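Local coordinates for endo-1,4-b-d-mannanase (Trichoderma reesei, PDB 1QNR), which hydrolyses internal beta-1,4 linkages of mannan chains, as an endo-acting glycoside hydrolase of family 5 with a TIM-barrel catalytic domain, at residues S3-I7 / S196-V200; L104-F110 / T159-E165; I7-F12 / G269-V273; A184-Q189 / I232-D236. One frame throughout, in Å; residues are numbered along the deposited sequence. Where two conformers were deposited one is given.

Contact 1 of 4, residues S3-I7 / S196-V200; sequences SFVTI and SNHLV. With NAG (2-acetamido-2-deoxy-beta-D-glucopyranose), chain G.
At the N-terminal end of the TIM-barrel strands, the lead-in and first strand of the N-terminal beta-hairpin pack on the approach to strand 199-201, with Phe4 laid over Asn197. The phenyl ring and the Asn197 amide are stacked with their planes 4° apart, and Asn197 CB sits over the ring face in a CH-pi contact, 3.6 Å from the centroid. With its CG beside the backbone N (chi1 -59°), Asn197 keeps its amide flat on the ring while ND2 reaches out to O5 of the NAG at 3.0 Å. Ser196 N donates to O6 of the same sugar, part of a glycan attached to the protein. Phe4 also turns an edge toward the face of His198 in an offset T-shaped pair, centroids 5.2 Å apart; Asp195 and Ser158 hold the imidazole nitrogens. Cutting Phe4 back to an alanine is likely to uncover the Asn197 amide and leave the His198 face without its aromatic neighbour. The two methyls of Leu199 divide their work: CD1 lies 4.0 Å from Val5 CG1, CD2 4.1 Å from Ile7 CD1. No direct hydrogen bond joins the segments; instead water 2 donates to Val5 O at 2.8 Å and to Asn197 O at 2.9 Å.

Contact 2 of 4, residues L104-F110 / T159-E165; sequences LKLIIPF and TAIFAWE
Leu106 O receives two backbone N-H groups from the neighbouring strand: Phe162 N at 2.8 Å, tilted 36° out of the carbonyl plane, and Ala163 N in a weak bond at 3.4 Å. This shared acceptor marks a beta bulge, where the parallel register slips by one residue between the pairs Leu106-Ile161 and Ile107-Ala163. The extra residue, Phe162, has CG anti to its backbone N (chi1 -171°), and its CD1 lies 3.8 Å from Ile107 CG1; the ring goes on to meet Phe12 and Phe21. Before the bulge, Lys105 bends at its second torsion and gives NZ to Thr159 O at 3.0 Å, while Asp15 provides a salt bridge to the same ammonium group. Beyond the bulge the regular pattern resumes through Ile108 and ends with Phe110 N bonded to Glu165 O. One face of the pair carries Ile108, Ile161 and Trp164. There Ile108 CD1 touches Ile161 CD1 at 3.8 Å, and Phe110 CZ comes within 3.6 Å of Trp164 CE3, the two aromatic planes 25° apart but slid so far that they barely overlap. Helix 138-155 packs against Phe110 and Trp164. On the opposite face Glu165 lies alongside Pro109, OE1 3.6 Å from Pro109 CB, and that oxygen forms a salt bridge with Arg54. Adjacent parallel strands with aliphatic and aromatic residues against the outer helices, and Glu165 among the residues facing the barrel interior, fit the pattern of a TIM barrel, here the catalytic domain of a family 5 glycoside hydrolase.

Contact 3 of 4, residues I7-F12 / G269-V273; sequences ISGTQF and GKPCV
Pro271 fits tightly into the side of the N-terminal hairpin, touching Ile7, Thr10 and Phe12. Ile7 CD1 comes end-on to the pyrrolidine ring, 3.8 Å from Pro271 CG. The carbonyl oxygen of Thr10 approaches Pro271 CB at 3.4 Å, and the same CB lies 3.9 Å from Phe12 CE2, with Pro271 CG over one face of the phenyl ring. Phe12 has CG beside its backbone N (chi1 -65°), which sends the ring toward strand 272-277, where CE2 meets Val273 CG2 at 3.7 Å; Phe162 and Phe237 add further aromatic neighbours. With an alanine at Ile7, a gap would probably open between Pro271 and Leu199, both of which the isoleucine CD1 now touches. The outer side is looser. Around the two-residue turn formed by Gly9 and Thr10, the methyl CG2 of Thr10 stands 3.9 Å from Gly269 O. Water 3 spans the rest, donating to Gly9 O at 2.9 Å and to Gly269 O at 2.8 Å. Gly269 follows helix 253-267 and closes it with a Schellman motif. Since no direct hydrogen bond crosses between the segments, the hairpin is seated against the start of strand 272-277 by apolar fit inside and by a water bridge at the surface.

Contact 4 of 4, residues A184-Q189 / I232-D236; sequences ATSVSQ and IKSLD
The Gln189 side-chain amide and the Ala184 carbonyl are the flat groups beside the Ser188-Ser234 pair, and no aromatic ring takes part. The amide works through its nitrogen: Gln189 NE2 donates to water 4 at 3.0 Å, and this water is hydrogen-bonded to Ser234 OG at 2.8 Å. At the carbonyl, Ser188 OG donates to Ala184 O at 2.7 Å from 21° out of plane, joining the helical bond from Ser188 N, so two donors grip that oxygen. Ser188 OG gets there by standing between its backbone N and carbonyl carbon (chi1 59°), which also brings it to 2.7 Å from Ser234 OG, a hydroxyl-to-hydroxyl contact across the segments. Ser234 O is less well served: buried against Ser188 CB at 3.5 Å, it has no polar partner in the model. Apolar groups pack around the serines. Ile232 CD1 packs 3.6 Å from Thr185 OG1, which is hydrogen-bonded to Val181 O, and 4.0 Å from Ala184 CB. Leu235 CD2 reaches Ser188 CB at 3.7 Å. A type I turn, Ile232 to Leu235, thus rests on helix 178-194 just ahead of strand 238-242, joining an outer helix of the TIM barrel to the loop that feeds a later barrel strand.

Overall arrangement
Contacts 1 and 2 lie side by side, centres 9 Å apart, because strands 199-201 and 161-165 are neighbours in the barrel: Leu199 O is 3.0 Å from Trp164 N, probably a hydrogen bond. Contact 3, centred 12 Å from contact 1, shares Ile7 with it, so the N-terminal hairpin meets two separate barrel strands. Contact 4 joins contact 1 through Val200 O and Asp236 N, 2.9 Å apart, and contact 3 through Lys270 NZ and Leu235 O, 2.8 Å apart. Family 5 active sites lie at the C-terminal ends of the strands; contacts 1 and 3 sit at their N-terminal ends, whereas contact 2 runs up to Glu165, whose side chain is about 12 Å from a bound mannose.

Contact 1 of 4, residues S3-I7 / S196-V200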
loop_
_atom_site.group_PDB
_atom_site.type_symbol
_atom_site.label_atom_id
_atom_site.label_comp_id
_atom_site.label_asym_id
_atom_site.label_seq_id
_atom_site.Cartn_x
_atom_site.Cartn_y
_atom_site.Cartn_z
ATOM N N SER A 3 1.036 16.778 12.329
ATOM C CA SER A 3 1.563 16.014 13.497
ATOM C C SER A 3 1.828 14.571 13.072
ATOM O O SER A 3 1.374 14.326 11.946
ATOM C CB SER A 3 0.557 16.009 14.664
ATOM O OG SER A 3 -0.737 15.691 14.207
ATOM N N PHE A 4 2.313 13.644 13.932
ATOM C CA PHE A 4 2.465 12.280 13.382
ATOM C C PHE A 4 1.073 11.620 13.358
ATOM O O PHE A 4 0.213 11.850 14.271
ATOM C CB PHE A 4 3.404 11.407 14.263
ATOM C CG PHE A 4 4.849 11.805 14.251
ATOM C CD1 PHE A 4 5.598 11.810 13.080
ATOM C CD2 PHE A 4 5.448 12.340 15.417
ATOM C CE1 PHE A 4 6.918 12.238 13.083
ATOM C CE2 PHE A 4 6.800 12.707 15.412
ATOM C CZ PHE A 4 7.548 12.646 14.271
ATOM N N VAL A 5 0.797 10.756 12.372
ATOM C CA VAL A 5 -0.474 10.024 12.293
ATOM C C VAL A 5 -0.472 8.900 13.352
ATOM O O VAL A 5 0.451 8.112 13.516
ATOM C CB VAL A 5 -0.709 9.392 10.886
ATOM C CG1 VAL A 5 -2.003 8.534 10.904
ATOM C CG2 VAL A 5 -0.778 10.439 9.785
ATOM N N THR A 6 -1.561 8.920 14.181
ATOM C CA THR A 6 -1.738 7.961 15.291
ATOM C C THR A 6 -3.120 7.339 15.207
ATOM O O THR A 6 -3.955 7.679 14.355
ATOM C CB THR A 6 -1.549 8.661 16.680
ATOM O OG1 THR A 6 -2.600 9.663 16.790
ATOM C CG2 THR A 6 -0.136 9.212 16.819
ATOM N N ILE A 7 -3.375 6.362 16.107
ATOM C CA ILE A 7 -4.704 5.757 16.275
ATOM C C ILE A 7 -5.359 6.248 17.595
ATOM O O ILE A 7 -4.697 6.122 18.620
ATOM C CB ILE A 7 -4.562 4.214 16.167
ATOM C CG1 ILE A 7 -4.255 3.854 14.672
ATOM C CG2 ILE A 7 -5.860 3.486 16.553
ATOM C CD1 ILE A 7 -3.800 2.419 14.470
ATOM N N SER A 196 10.187 5.167 16.122
ATOM C CA SER A 196 9.062 5.009 17.066
ATOM C C SER A 196 7.912 6.001 16.867
ATOM O O SER A 196 6.922 6.091 17.626
ATOM C CB SER A 196 9.557 5.165 18.516
ATOM O OG SER A 196 10.139 6.462 18.751
ATOM N N ASN A 197 7.990 6.845 15.790
ATOM C CA ASN A 197 6.999 7.828 15.528
ATOM C C ASN A 197 5.827 7.326 14.681
ATOM O O ASN A 197 4.739 7.879 14.778
ATOM C CB ASN A 197 7.611 9.035 14.756
ATOM C CG ASN A 197 8.744 9.701 15.513
ATOM O OD1 ASN A 197 8.630 9.937 16.715
ATOM N ND2 ASN A 197 9.875 9.926 14.777
ATOM N N HIS A 198 6.071 6.314 13.833
ATOM C CA HIS A 198 5.067 5.942 12.777
ATOM C C HIS A 198 4.450 4.569 12.915
ATOM O O HIS A 198 5.032 3.618 13.504
ATOM C CB HIS A 198 5.771 6.011 11.383
ATOM C CG HIS A 198 6.174 7.421 10.994
ATOM N ND1 HIS A 198 7.512 7.784 10.752
ATOM C CD2 HIS A 198 5.374 8.520 10.777
ATOM C CE1 HIS A 198 7.455 9.092 10.397
ATOM N NE2 HIS A 198 6.201 9.581 10.457
ATOM N N LEU A 199 3.187 4.493 12.431
ATOM C CA LEU A 199 2.473 3.229 12.338
ATOM C C LEU A 199 3.106 2.253 11.330
ATOM O O LEU A 199 3.827 2.681 10.404
ATOM C CB LEU A 199 1.039 3.535 11.836
ATOM C CG LEU A 199 0.224 4.474 12.754
ATOM C CD1 LEU A 199 -1.152 4.827 12.097
ATOM C CD2 LEU A 199 0.023 3.877 14.165
ATOM N N VAL A 200 2.922 0.941 11.523
ATOM C CA VAL A 200 3.418 -0.119 10.648
ATOM C C VAL A 200 2.253 -1.079 10.330
ATOM O O VAL A 200 1.433 -1.435 11.172
ATOM C CB VAL A 200 4.572 -0.877 11.298
ATOM C CG1 VAL A 200 5.205 -1.977 10.415
ATOM C CG2 VAL A 200 5.726 0.077 11.714
HETATM C C1 NAG G . 13.519 11.517 15.589
HETATM C C2 NAG G . 13.896 12.447 16.733
HETATM C C3 NAG G . 14.515 11.517 17.776
HETATM C C4 NAG G . 13.538 10.384 18.166
HETATM C C5 NAG G . 13.127 9.566 16.908
HETATM C C6 NAG G . 12.079 8.502 17.218
HETATM C C7 NAG G . 14.825 14.712 16.477
HETATM C C8 NAG G . 16.012 15.503 16.033
HETATM N N2 NAG G . 14.918 13.381 16.171
HETATM O O3 NAG G . 14.796 12.322 18.943
HETATM O O4 NAG G . 14.235 9.460 19.077
HETATM O O5 NAG G . 12.548 10.510 15.988
HETATM O O6 NAG G . 11.940 7.631 16.031
HETATM O O7 NAG G . 13.909 15.132 17.115
HETATM O O HOH W 1 2.339 7.216 11.523
HETATM O O HOH W 2 2.169 6.648 15.219
#

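Contact 2 of 4, residues L104-F110 / T159-E165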
loop_
_atom_site.group_PDB
_atom_site.type_symbol
_atom_site.label_atom_id
_atom_site.label_comp_id
_atom_site.label_asym_id
_atom_site.label_seq_id
_atom_site.Cartn_x
_atom_site.Cartn_y
_atom_site.Cartn_z
ATOM N N LEU A 104 -0.642 16.089 2.739
ATOM C CA LEU A 104 -1.068 14.685 2.466
ATOM C C LEU A 104 -0.187 13.700 3.269
ATOM O O LEU A 104 0.945 14.068 3.617
ATOM C CB LEU A 104 -0.854 14.361 0.947
ATOM C CG LEU A 104 -1.837 15.084 0.001
ATOM C CD1 LEU A 104 -1.397 14.905 -1.466
ATOM C CD2 LEU A 104 -3.299 14.657 0.199
ATOM N N LYS A 105 -0.720 12.506 3.534
ATOM C CA LYS A 105 0.075 11.481 4.248
ATOM C C LYS A 105 0.334 10.295 3.277
ATOM O O LYS A 105 -0.521 10.064 2.397
ATOM C CB LYS A 105 -0.713 10.914 5.457
ATOM C CG LYS A 105 -1.192 12.074 6.414
ATOM C CD LYS A 105 -0.044 12.887 6.989
ATOM C CE LYS A 105 -0.616 13.884 8.023
ATOM N NZ LYS A 105 0.474 14.872 8.414
ATOM N N LEU A 106 1.437 9.585 3.460
ATOM C CA LEU A 106 1.790 8.507 2.525
ATOM C C LEU A 106 1.924 7.098 3.155
ATOM O O LEU A 106 2.495 6.937 4.253
ATOM C CB LEU A 106 3.194 8.822 1.962
ATOM C CG LEU A 106 3.344 10.197 1.239
ATOM C CD1 LEU A 106 4.817 10.439 0.912
ATOM C CD2 LEU A 106 2.453 10.158 -0.024
ATOM N N ILE A 107 1.366 6.084 2.449
ATOM C CA ILE A 107 1.627 4.670 2.843
ATOM C C ILE A 107 2.730 4.189 1.899
ATOM O O ILE A 107 2.555 4.302 0.666
ATOM C CB ILE A 107 0.364 3.811 2.782
ATOM C CG1 ILE A 107 -0.628 4.307 3.849
ATOM C CG2 ILE A 107 0.727 2.296 2.986
ATOM C CD1 ILE A 107 -2.010 3.588 3.860
ATOM N N ILE A 108 3.833 3.611 2.435
ATOM C CA ILE A 108 4.979 3.236 1.595
ATOM C C ILE A 108 5.456 1.800 1.847
ATOM O O ILE A 108 6.062 1.488 2.902
ATOM C CB ILE A 108 6.179 4.220 1.862
ATOM C CG1 ILE A 108 5.766 5.685 1.632
ATOM C CG2 ILE A 108 7.370 3.841 0.942
ATOM C CD1 ILE A 108 6.883 6.719 1.835
ATOM N N PRO A 109 5.163 0.876 0.909
ATOM C CA PRO A 109 5.660 -0.513 1.008
ATOM C C PRO A 109 7.095 -0.637 0.502
ATOM O O PRO A 109 7.527 0.048 -0.440
ATOM C CB PRO A 109 4.667 -1.343 0.097
ATOM C CG PRO A 109 4.257 -0.291 -0.932
ATOM C CD PRO A 109 4.152 1.028 -0.171
ATOM N N PHE A 110 7.865 -1.610 1.094
ATOM C CA PHE A 110 9.290 -1.782 0.825
ATOM C C PHE A 110 9.679 -2.788 -0.252
ATOM O O PHE A 110 10.833 -2.691 -0.712
ATOM C CB PHE A 110 10.054 -2.175 2.133
ATOM C CG PHE A 110 9.868 -1.234 3.302
ATOM C CD1 PHE A 110 10.302 0.100 3.210
ATOM C CD2 PHE A 110 9.297 -1.695 4.489
ATOM C CE1 PHE A 110 10.169 0.949 4.300
ATOM C CE2 PHE A 110 9.152 -0.810 5.576
ATOM C CZ PHE A 110 9.597 0.506 5.497
ATOM N N THR A 159 6.406 14.241 9.352
ATOM C CA THR A 159 5.007 14.016 9.683
ATOM C C THR A 159 4.163 13.623 8.438
ATOM O O THR A 159 2.999 13.282 8.636
ATOM C CB THR A 159 4.370 15.245 10.361
ATOM O OG1 THR A 159 4.551 16.368 9.524
ATOM C CG2 THR A 159 5.043 15.535 11.725
ATOM N N ALA A 160 4.778 13.511 7.264
ATOM C CA ALA A 160 3.987 13.081 6.085
ATOM C C ALA A 160 3.882 11.592 5.940
ATOM O O ALA A 160 3.181 11.189 5.003
ATOM C CB ALA A 160 4.631 13.716 4.825
ATOM N N ILE A 161 4.514 10.740 6.723
ATOM C CA ILE A 161 4.329 9.281 6.612
ATOM C C ILE A 161 3.130 8.796 7.384
ATOM O O ILE A 161 3.036 8.992 8.624
ATOM C CB ILE A 161 5.601 8.557 7.063
ATOM C CG1 ILE A 161 6.869 9.123 6.381
ATOM C CG2 ILE A 161 5.466 7.027 6.851
ATOM C CD1 ILE A 161 6.864 9.015 4.844
ATOM N N PHE A 162 2.143 8.231 6.676
ATOM C CA PHE A 162 0.964 7.603 7.317
ATOM C C PHE A 162 1.371 6.298 8.008
ATOM O O PHE A 162 1.136 6.061 9.208
ATOM C CB PHE A 162 -0.174 7.295 6.318
ATOM C CG PHE A 162 -1.489 6.859 6.926
ATOM C CD1 PHE A 162 -1.686 5.512 7.269
ATOM C CD2 PHE A 162 -2.538 7.744 7.171
ATOM C CE1 PHE A 162 -2.898 5.030 7.778
ATOM C CE2 PHE A 162 -3.761 7.319 7.653
ATOM C CZ PHE A 162 -3.928 5.959 8.022
ATOM N N ALA A 163 2.034 5.424 7.238
ATOM C CA ALA A 163 2.546 4.139 7.772
ATOM C C ALA A 163 3.645 3.560 6.847
ATOM O O ALA A 163 3.560 3.695 5.601
ATOM C CB ALA A 163 1.402 3.098 7.849
ATOM N N TRP A 164 4.539 2.801 7.489
ATOM C CA TRP A 164 5.468 1.917 6.728
ATOM C C TRP A 164 4.700 0.604 6.463
ATOM O O TRP A 164 3.877 0.169 7.322
ATOM C CB TRP A 164 6.700 1.612 7.580
ATOM C CG TRP A 164 7.531 2.835 7.924
ATOM C CD1 TRP A 164 7.795 3.309 9.165
ATOM C CD2 TRP A 164 8.135 3.737 6.974
ATOM N NE1 TRP A 164 8.595 4.442 9.078
ATOM C CE2 TRP A 164 8.746 4.759 7.737
ATOM C CE3 TRP A 164 8.172 3.817 5.567
ATOM C CZ2 TRP A 164 9.492 5.803 7.181
ATOM C CZ3 TRP A 164 8.851 4.905 4.983
ATOM C CH2 TRP A 164 9.468 5.882 5.808
ATOM N N GLU A 165 4.953 -0.023 5.322
ATOM C CA GLU A 165 4.237 -1.254 4.936
ATOM C C GLU A 165 5.284 -2.256 4.497
ATOM O O GLU A 165 6.202 -2.023 3.696
ATOM C CB GLU A 165 3.205 -0.889 3.851
ATOM C CG GLU A 165 2.398 -2.116 3.348
ATOM C CD GLU A 165 1.147 -1.620 2.612
ATOM O OE1 GLU A 165 1.295 -1.337 1.401
ATOM O OE2 GLU A 165 0.128 -1.427 3.361
#

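Contact 3 of 4, residues I7-F12 / G269-V273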
loop_
_atom_site.group_PDB
_atom_site.type_symbol
_atom_site.label_atom_id
_atom_site.label_comp_id
_atom_site.label_asym_id
_atom_site.label_seq_id
_atom_site.Cartn_x
_atom_site.Cartn_y
_atom_site.Cartn_z
ATOM N N ILE A 7 -3.375 6.362 16.107
ATOM C CA ILE A 7 -4.704 5.757 16.275
ATOM C C ILE A 7 -5.359 6.248 17.595
ATOM O O ILE A 7 -4.697 6.122 18.620
ATOM C CB ILE A 7 -4.562 4.214 16.167
ATOM C CG1 ILE A 7 -4.255 3.854 14.672
ATOM C CG2 ILE A 7 -5.860 3.486 16.553
ATOM C CD1 ILE A 7 -3.800 2.419 14.470
ATOM N N SER A 8 -6.599 6.632 17.507
ATOM C CA SER A 8 -7.381 7.080 18.722
ATOM C C SER A 8 -8.599 6.182 18.653
ATOM O O SER A 8 -9.389 6.086 17.694
ATOM C CB SER A 8 -7.743 8.562 18.529
ATOM O OG SER A 8 -8.467 9.030 19.677
ATOM N N GLY A 9 -8.801 5.308 19.712
ATOM C CA GLY A 9 -9.940 4.340 19.594
ATOM C C GLY A 9 -9.697 3.368 18.451
ATOM O O GLY A 9 -8.550 2.879 18.417
ATOM N N THR A 10 -10.646 3.122 17.569
ATOM C CA THR A 10 -10.431 2.306 16.389
ATOM C C THR A 10 -10.576 3.176 15.101
ATOM O O THR A 10 -10.838 2.652 14.009
ATOM C CB THR A 10 -11.333 1.081 16.234
ATOM O OG1 THR A 10 -12.667 1.553 16.495
ATOM C CG2 THR A 10 -10.987 -0.012 17.273
ATOM N N GLN A 11 -10.120 4.407 15.278
ATOM C CA GLN A 11 -10.114 5.386 14.185
ATOM C C GLN A 11 -8.708 5.982 14.040
ATOM O O GLN A 11 -7.893 5.931 14.963
ATOM C CB GLN A 11 -11.135 6.532 14.344
ATOM C CG GLN A 11 -12.470 6.137 14.947
ATOM C CD GLN A 11 -13.491 7.236 15.068
ATOM O OE1 GLN A 11 -13.929 7.773 14.044
ATOM N NE2 GLN A 11 -13.839 7.547 16.307
ATOM N N PHE A 12 -8.442 6.630 12.888
ATOM C CA PHE A 12 -7.186 7.349 12.741
ATOM C C PHE A 12 -7.279 8.834 13.136
ATOM O O PHE A 12 -8.340 9.454 12.933
ATOM C CB PHE A 12 -6.645 7.250 11.282
ATOM C CG PHE A 12 -6.271 5.819 10.905
ATOM C CD1 PHE A 12 -5.056 5.271 11.309
ATOM C CD2 PHE A 12 -7.151 5.046 10.188
ATOM C CE1 PHE A 12 -4.719 3.959 10.957
ATOM C CE2 PHE A 12 -6.821 3.733 9.853
ATOM C CZ PHE A 12 -5.625 3.144 10.251
ATOM N N GLY A 269 -9.030 -5.251 18.264
ATOM C CA GLY A 269 -8.901 -3.962 18.875
ATOM C C GLY A 269 -8.297 -2.846 18.016
ATOM O O GLY A 269 -7.828 -1.849 18.607
ATOM N N LYS A 270 -8.275 -3.056 16.677
ATOM C CA LYS A 270 -7.556 -2.151 15.746
ATOM C C LYS A 270 -8.401 -1.746 14.543
ATOM O O LYS A 270 -9.389 -2.441 14.227
ATOM C CB LYS A 270 -6.356 -2.974 15.155
ATOM C CG LYS A 270 -5.389 -3.419 16.263
ATOM C CD LYS A 270 -4.234 -4.297 15.642
ATOM C CE LYS A 270 -3.390 -4.825 16.776
ATOM N NZ LYS A 270 -2.198 -5.611 16.387
ATOM N N PRO A 271 -8.099 -0.636 13.874
ATOM C CA PRO A 271 -8.792 -0.282 12.612
ATOM C C PRO A 271 -8.325 -1.173 11.467
ATOM O O PRO A 271 -7.230 -1.757 11.488
ATOM C CB PRO A 271 -8.314 1.169 12.322
ATOM C CG PRO A 271 -7.374 1.527 13.436
ATOM C CD PRO A 271 -6.996 0.306 14.218
ATOM N N CYS A 272 -9.224 -1.260 10.458
ATOM C CA CYS A 272 -8.858 -1.829 9.169
ATOM C C CYS A 272 -8.851 -0.718 8.113
ATOM O O CYS A 272 -9.589 0.290 8.171
ATOM C CB CYS A 272 -10.002 -2.730 8.663
ATOM S SG CYS A 272 -9.773 -4.530 8.723
ATOM N N VAL A 273 -7.949 -0.855 7.095
ATOM C CA VAL A 273 -7.914 0.017 5.903
ATOM C C VAL A 273 -8.239 -0.847 4.669
ATOM O O VAL A 273 -7.565 -1.873 4.408
ATOM C CB VAL A 273 -6.549 0.727 5.703
ATOM C CG1 VAL A 273 -6.493 1.553 4.393
ATOM C CG2 VAL A 273 -6.270 1.670 6.885
HETATM O O HOH W 3 -6.793 0.691 17.882
#

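Contact 4 of 4, residues A184-Q189 / I232-D236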
loop_
_atom_site.group_PDB
_atom_site.type_symbol
_atom_site.label_atom_id
_atom_site.label_comp_id
_atom_site.label_asym_id
_atom_site.label_seq_id
_atom_site.Cartn_x
_atom_site.Cartn_y
_atom_site.Cartn_z
ATOM N N ALA A 184 6.652 -11.476 9.393
ATOM C CA ALA A 184 6.068 -10.159 9.669
ATOM C C ALA A 184 6.297 -9.700 11.097
ATOM O O ALA A 184 6.506 -8.488 11.352
ATOM C CB ALA A 184 4.560 -10.188 9.361
ATOM N N THR A 185 6.326 -10.665 12.050
ATOM C CA THR A 185 6.626 -10.313 13.441
ATOM C C THR A 185 8.041 -9.762 13.524
ATOM O O THR A 185 8.266 -8.632 14.132
ATOM C CB THR A 185 6.463 -11.598 14.324
ATOM O OG1 THR A 185 5.112 -12.014 14.329
ATOM C CG2 THR A 185 6.901 -11.338 15.777
ATOM N N SER A 186 9.048 -10.446 13.009
ATOM C CA SER A 186 10.435 -9.983 13.086
ATOM C C SER A 186 10.689 -8.687 12.321
ATOM O O SER A 186 11.374 -7.748 12.850
ATOM C CB SER A 186 11.375 -11.084 12.529
ATOM O OG SER A 186 12.710 -10.644 12.767
ATOM N N VAL A 187 10.140 -8.569 11.074
ATOM C CA VAL A 187 10.445 -7.346 10.308
ATOM C C VAL A 187 9.721 -6.158 10.929
ATOM O O VAL A 187 10.335 -5.056 10.985
ATOM C CB VAL A 187 10.062 -7.508 8.820
ATOM C CG1 VAL A 187 10.222 -6.212 8.016
ATOM C CG2 VAL A 187 10.893 -8.621 8.140
ATOM N N SER A 188 8.484 -6.285 11.389
ATOM C CA SER A 188 7.802 -5.083 11.993
ATOM C C SER A 188 8.518 -4.684 13.276
ATOM O O SER A 188 8.573 -3.499 13.568
ATOM C CB SER A 188 6.308 -5.322 12.199
ATOM O OG SER A 188 6.013 -6.474 13.069
ATOM N N GLN A 189 8.990 -5.632 14.110
ATOM C CA GLN A 189 9.841 -5.249 15.257
ATOM C C GLN A 189 11.068 -4.494 14.805
ATOM O O GLN A 189 11.451 -3.458 15.453
ATOM C CB GLN A 189 10.292 -6.505 16.079
ATOM C CG GLN A 189 9.203 -7.156 16.894
ATOM C CD GLN A 189 9.672 -8.478 17.530
ATOM O OE1 GLN A 189 10.885 -8.774 17.555
ATOM N NE2 GLN A 189 8.723 -9.206 18.062
ATOM N N ILE A 232 -0.604 -9.560 15.558
ATOM C CA ILE A 232 0.818 -9.278 15.817
ATOM C C ILE A 232 0.943 -7.901 16.487
ATOM O O ILE A 232 0.402 -6.921 15.974
ATOM C CB ILE A 232 1.632 -9.360 14.474
ATOM C CG1 ILE A 232 1.614 -10.814 13.923
ATOM C CG2 ILE A 232 3.068 -8.835 14.664
ATOM C CD1 ILE A 232 2.221 -10.943 12.518
ATOM N N LYS A 233 1.642 -7.813 17.635
ATOM C CA LYS A 233 1.632 -6.594 18.417
ATOM C C LYS A 233 2.270 -5.398 17.739
ATOM O O LYS A 233 1.813 -4.258 17.956
ATOM C CB LYS A 233 2.420 -6.838 19.752
ATOM C CG LYS A 233 1.995 -7.985 20.626
ATOM C CD LYS A 233 2.626 -7.708 22.007
ATOM C CE LYS A 233 4.121 -7.447 22.062
ATOM N NZ LYS A 233 4.522 -7.701 23.524
ATOM N N SER A 234 3.288 -5.684 16.886
ATOM C CA SER A 234 4.031 -4.623 16.191
ATOM C C SER A 234 3.392 -4.262 14.852
ATOM O O SER A 234 4.042 -3.484 14.086
ATOM C CB SER A 234 5.483 -5.059 16.099
ATOM O OG SER A 234 5.600 -6.427 15.707
ATOM N N LEU A 235 2.192 -4.758 14.523
ATOM C CA LEU A 235 1.388 -4.224 13.372
ATOM C C LEU A 235 0.263 -3.440 14.018
ATOM O O LEU A 235 -0.512 -3.923 14.870
ATOM C CB LEU A 235 0.860 -5.358 12.457
ATOM C CG LEU A 235 1.954 -6.182 11.780
ATOM C CD1 LEU A 235 1.307 -7.341 10.981
ATOM C CD2 LEU A 235 2.840 -5.388 10.820
ATOM N N ASP A 236 0.012 -2.196 13.580
ATOM C CA ASP A 236 -0.927 -1.294 14.234
ATOM C C ASP A 236 -2.340 -1.331 13.687
ATOM O O ASP A 236 -3.300 -0.960 14.337
ATOM C CB ASP A 236 -0.360 0.179 14.170
ATOM C CG ASP A 236 0.936 0.299 14.892
ATOM O OD1 ASP A 236 0.949 0.063 16.133
ATOM O OD2 ASP A 236 1.986 0.567 14.283
HETATM O O HOH W 4 5.913 -8.197 17.872
#